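Local coordinates for putative oxidoreductase with NAD(P)-binding Rossmann-fold domain (Clostridium difficile, PDB 3UUW) that acts as a dehydrogenase of the Gfo/Idh/MocA family, probably transferring hydride to or from NAD(P) held in its Rossmann-fold domain, at the interface of chains A and B and the interface of chains A and C. Coordinates in Å, arbitrary orientation; residue numbers count along the deposited sequence, not the author numbering. Chains: chain A/B/C, Putative oxidoreductase with NAD(P)-binding Rossmann-fold domain.

Contact 1: the interface of chains A and B. Residues chain A 27, 29, 34, 52-54; chain B 51, 53.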
loop_
_atom_site.group_PDB
_atom_site.type_symbol
_atom_site.label_atom_id
_atom_site.label_comp_id
_atom_site.label_asym_id
_atom_site.label_seq_id
_atom_site.Cartn_x
_atom_site.Cartn_y
_atom_site.Cartn_z
ATOM N N THR A 27 31.880 -15.887 -0.855
ATOM C CA THR A 27 32.173 -17.312 -0.854
ATOM C C THR A 27 31.818 -17.989 -2.168
ATOM O O THR A 27 32.203 -19.148 -2.363
ATOM C CB THR A 27 31.534 -18.032 0.344
ATOM O OG1 THR A 27 30.133 -17.789 0.343
ATOM C CG2 THR A 27 32.169 -17.537 1.658
ATOM N N SER A 29 33.141 -17.457 -5.142
ATOM C CA SER A 29 34.348 -16.724 -5.486
ATOM C C SER A 29 34.639 -16.787 -6.966
ATOM O O SER A 29 35.498 -17.533 -7.391
ATOM C CB SER A 29 35.503 -17.279 -4.650
ATOM O OG SER A 29 35.139 -17.330 -3.257
ATOM N N PHE A 34 39.643 -17.061 -3.087
ATOM C CA PHE A 34 39.419 -16.807 -1.651
ATOM C C PHE A 34 40.509 -17.601 -0.906
ATOM O O PHE A 34 40.347 -18.779 -0.582
ATOM C CB PHE A 34 38.003 -17.229 -1.229
ATOM C CG PHE A 34 37.490 -16.539 0.021
ATOM C CD1 PHE A 34 38.338 -16.173 1.049
ATOM C CD2 PHE A 34 36.143 -16.309 0.178
ATOM C CE1 PHE A 34 37.835 -15.543 2.201
ATOM C CE2 PHE A 34 35.637 -15.697 1.321
ATOM C CZ PHE A 34 36.495 -15.305 2.334
ATOM N N TYR A 52 32.684 -23.100 4.897
ATOM C CA TYR A 52 32.842 -22.615 3.528
ATOM C C TYR A 52 34.035 -23.179 2.755
ATOM O O TYR A 52 34.277 -22.766 1.603
ATOM C CB TYR A 52 32.977 -21.112 3.539
ATOM C CG TYR A 52 31.732 -20.337 3.863
ATOM C CD1 TYR A 52 30.670 -20.321 2.985
ATOM C CD2 TYR A 52 31.654 -19.558 5.014
ATOM C CE1 TYR A 52 29.539 -19.585 3.247
ATOM C CE2 TYR A 52 30.531 -18.801 5.285
ATOM C CZ TYR A 52 29.476 -18.816 4.390
ATOM O OH TYR A 52 28.340 -18.082 4.633
ATOM N N ARG A 53 34.775 -24.098 3.378
ATOM C CA ARG A 53 35.939 -24.730 2.764
ATOM C C ARG A 53 37.005 -23.714 2.399
ATOM O O ARG A 53 37.604 -23.772 1.324
ATOM C CB ARG A 53 35.546 -25.570 1.549
ATOM C CG ARG A 53 34.629 -26.757 1.892
ATOM C CD ARG A 53 33.841 -27.236 0.637
ATOM N NE ARG A 53 33.047 -26.133 0.110
ATOM C CZ ARG A 53 31.876 -25.725 0.602
ATOM N NH1 ARG A 53 31.309 -26.347 1.629
ATOM N NH2 ARG A 53 31.275 -24.670 0.064
ATOM N N ILE A 54 37.215 -22.786 3.317
ATOM C CA ILE A 54 38.216 -21.751 3.199
ATOM C C ILE A 54 39.340 -22.116 4.163
ATOM O O ILE A 54 39.096 -22.704 5.219
ATOM C CB ILE A 54 37.652 -20.362 3.584
ATOM C CG1 ILE A 54 36.523 -19.940 2.639
ATOM C CG2 ILE A 54 38.736 -19.302 3.487
ATOM C CD1 ILE A 54 35.768 -18.700 3.117
ATOM N N ASP B 51 34.266 -22.019 -7.845
ATOM C CA ASP B 51 33.713 -20.857 -7.134
ATOM C C ASP B 51 33.478 -21.136 -5.658
ATOM O O ASP B 51 33.682 -20.260 -4.820
ATOM C CB ASP B 51 32.370 -20.409 -7.727
ATOM C CG ASP B 51 32.476 -19.874 -9.151
ATOM O OD1 ASP B 51 33.573 -19.569 -9.643
ATOM O OD2 ASP B 51 31.401 -19.748 -9.780
ATOM N N ARG B 53 34.748 -23.947 -3.973
ATOM C CA ARG B 53 35.795 -24.836 -3.452
ATOM C C ARG B 53 35.253 -26.225 -3.125
ATOM O O ARG B 53 35.591 -26.812 -2.095
ATOM C CB ARG B 53 36.499 -24.215 -2.251
ATOM C CG ARG B 53 37.218 -22.907 -2.582
ATOM C CD ARG B 53 37.416 -22.040 -1.354
ATOM N NE ARG B 53 36.115 -21.732 -0.780
ATOM C CZ ARG B 53 35.278 -20.807 -1.253
ATOM N NH1 ARG B 53 35.621 -20.046 -2.295
ATOM N NH2 ARG B 53 34.106 -20.636 -0.672
HETATM O O HOH W 1 38.376 -19.572 -3.856
#
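A two-fold symmetric, largely polar interface joins the Rossmann-fold domains of two copies of this Gfo/Idh/MocA-family dehydrogenase; in the deposited tetramer it ties chain A to chain B through B:Arg53, whose guanidinium enters a pocket of chain A lined by backbone carbonyls. At the end of helix 42-52, the carbonyl O of A:Tyr52 accepts from NE of B:Arg53 at 3.2 Å and from NH2 of B:Arg53 at 3.1 Å. Both nitrogens grip this one oxygen side-on, and it lies in the guanidinium plane, which fixes how the group is turned. NH2 of B:Arg53 also reaches the carbonyl O of A:Thr27 at 2.9 Å, meeting a lone pair in the carbonyl plane. The other branch, NH1 of B:Arg53, donates to the hydroxyl OG of A:Ser29 at 2.9 Å, a more bent bond (135° at H). Water 1 links NH1 to the backbone N of A:Phe34. Arginine suits this place because its flat head spreads several N-H groups over acceptors that carry no formal charge. A bend at chi3 (-59°) turns the head toward A:Tyr52. The guanidinium end of B:Arg53 passes obliquely over A:Ile54, whose CG1 lies 3.9 Å from NE of B:Arg53. Inside chain A, CD1 of A:Ile54 covers one face of the A:Phe34 ring and CG2 of A:Thr27 packs on the A:Tyr52 ring. The backbone N of A:Ser29 donates to the carbonyl O of B:Asp51 at 2.9 Å. A:Arg53 and B:Arg53 face each other, the backbone O of each in plane at the edge of the other's guanidinium; NH2 of A:Arg53 stays 5.0 Å from NH2 of B:Arg53, and the oxygens probably ease the like charges.

Contact 2: the interface of chains A and C. Residues chain A 217, 219-220; chain C 231-233.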
loop_
_atom_site.group_PDB
_atom_site.type_symbol
_atom_site.label_atom_id
_atom_site.label_comp_id
_atom_site.label_asym_id
_atom_site.label_seq_id
_atom_site.Cartn_x
_atom_site.Cartn_y
_atom_site.Cartn_z
ATOM N N HIS A 217 15.537 8.201 14.443
ATOM C CA HIS A 217 14.915 7.976 15.748
ATOM C C HIS A 217 15.219 6.540 16.143
ATOM O O HIS A 217 14.838 5.589 15.451
ATOM C CB HIS A 217 13.416 8.216 15.682
ATOM C CG HIS A 217 12.737 8.190 17.007
ATOM N ND1 HIS A 217 11.389 7.944 17.142
ATOM C CD2 HIS A 217 13.213 8.382 18.256
ATOM C CE1 HIS A 217 11.063 7.988 18.422
ATOM N NE2 HIS A 217 12.152 8.247 19.121
ATOM N N ASP A 219 14.235 5.047 18.918
ATOM C CA ASP A 219 13.184 4.455 19.742
ATOM C C ASP A 219 11.836 4.664 19.057
ATOM O O ASP A 219 10.877 5.162 19.660
ATOM C CB ASP A 219 13.182 5.089 21.149
ATOM C CG ASP A 219 12.443 4.237 22.175
ATOM O OD1 ASP A 219 12.117 3.076 21.853
ATOM O OD2 ASP A 219 12.186 4.714 23.311
ATOM N N SER A 220 11.781 4.263 17.787
ATOM C CA SER A 220 10.595 4.413 16.930
ATOM C C SER A 220 9.662 3.186 17.007
ATOM O O SER A 220 9.752 2.339 17.949
ATOM C CB SER A 220 11.073 4.644 15.485
ATOM O OG SER A 220 10.008 5.017 14.617
ATOM N N SER C 231 7.007 9.643 17.636
ATOM C CA SER C 231 6.941 9.711 19.107
ATOM C C SER C 231 7.564 8.432 19.671
ATOM O O SER C 231 7.905 7.528 18.926
ATOM C CB SER C 231 5.499 9.895 19.568
ATOM O OG SER C 231 4.696 8.787 19.185
ATOM N N LYS C 232 7.742 8.376 20.987
ATOM C CA LYS C 232 8.370 7.223 21.608
ATOM C C LYS C 232 7.605 5.966 21.232
ATOM O O LYS C 232 6.387 5.878 21.466
ATOM C CB LYS C 232 8.373 7.365 23.114
ATOM C CG LYS C 232 9.123 6.265 23.766
ATOM C CD LYS C 232 9.194 6.478 25.265
ATOM C CE LYS C 232 9.740 5.246 25.946
ATOM N NZ LYS C 232 8.793 4.111 25.761
ATOM N N GLY C 233 8.307 5.037 20.590
ATOM C CA GLY C 233 7.744 3.767 20.185
ATOM C C GLY C 233 6.683 3.766 19.117
ATOM O O GLY C 233 6.030 2.747 18.908
HETATM O O HOH W 2 9.229 2.308 23.186
#
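With CG anti to the backbone N (chi1 -162°), A:Asp219 carries its carboxylate across the aliphatic chain of C:Lys232, whose own CG is likewise anti. The lysine chain runs extended as far as CE and then bends at chi4 (-65°), so that its aliphatic part, rather than its ammonium tip, passes nearest the acid. OD2 of A:Asp219 lies 3.5 Å from CG of C:Lys232 and 3.6 Å from CE of C:Lys232, touching the stem at two points. The charged ends do not touch: OD2 of A:Asp219 and NZ of C:Lys232 are 4.2 Å apart. Water 2 bridges instead, 3.3 Å from the other carboxylate oxygen, OD1 of A:Asp219, and 3.2 Å from NZ of C:Lys232. Opposite charges at this spacing would still be expected to attract, and a long flexible lysine can serve such a water-mediated pairing without a rigid fit.

Backbone supplies a direct hydrogen bond: N of C:Gly233 donates to the carbonyl O of A:Asp219 at 2.7 Å, nearly straight (163° at H), with the donor tilted from the carbonyl plane. C:Gly233 sits in the turn between strands 224-231 and 234-239 with positive phi, a conformation glycine adopts easily, and the lack of a side chain probably helps the carbonyl O of A:Ser220 approach its CA.

Next to this bond lies A:His217, at the end of strand 211-217. Its imidazole turns an edge to chain C, with CE1 of A:His217 3.2 Å from the carbonyl O of C:Ser231 and that oxygen in the ring plane, a polar contact of a carbon that imidazole nitrogens leave slightly positive. One ring face is covered by the backbone of A:Asp219 and A:Ser220, so the flat histidine probably helps to prop the loop that presents the accepting carbonyl. The patch thus fastens a strand-end loop of one subunit to a tight turn of another, helping to hold the C-terminal domains of chains A and C together in the deposited tetramer.

Contact 1 and contact 2 lie about 42 Å apart, measured between the centres of their C-alpha atoms, and share no residue. Contact 1 uses the Rossmann part of chain A, around helix 42-52 and strand 33-38, whereas contact 2 uses the strand-rich C-terminal part, at and after the end of strand 211-217 of chain A and in the turn after strand 224-231 of chain C. Chain A therefore meets two different neighbours through separate surfaces. Each interface is two-fold symmetric, and together they can account for a four-subunit assembly such as the deposited one, though its biological relevance is an inference.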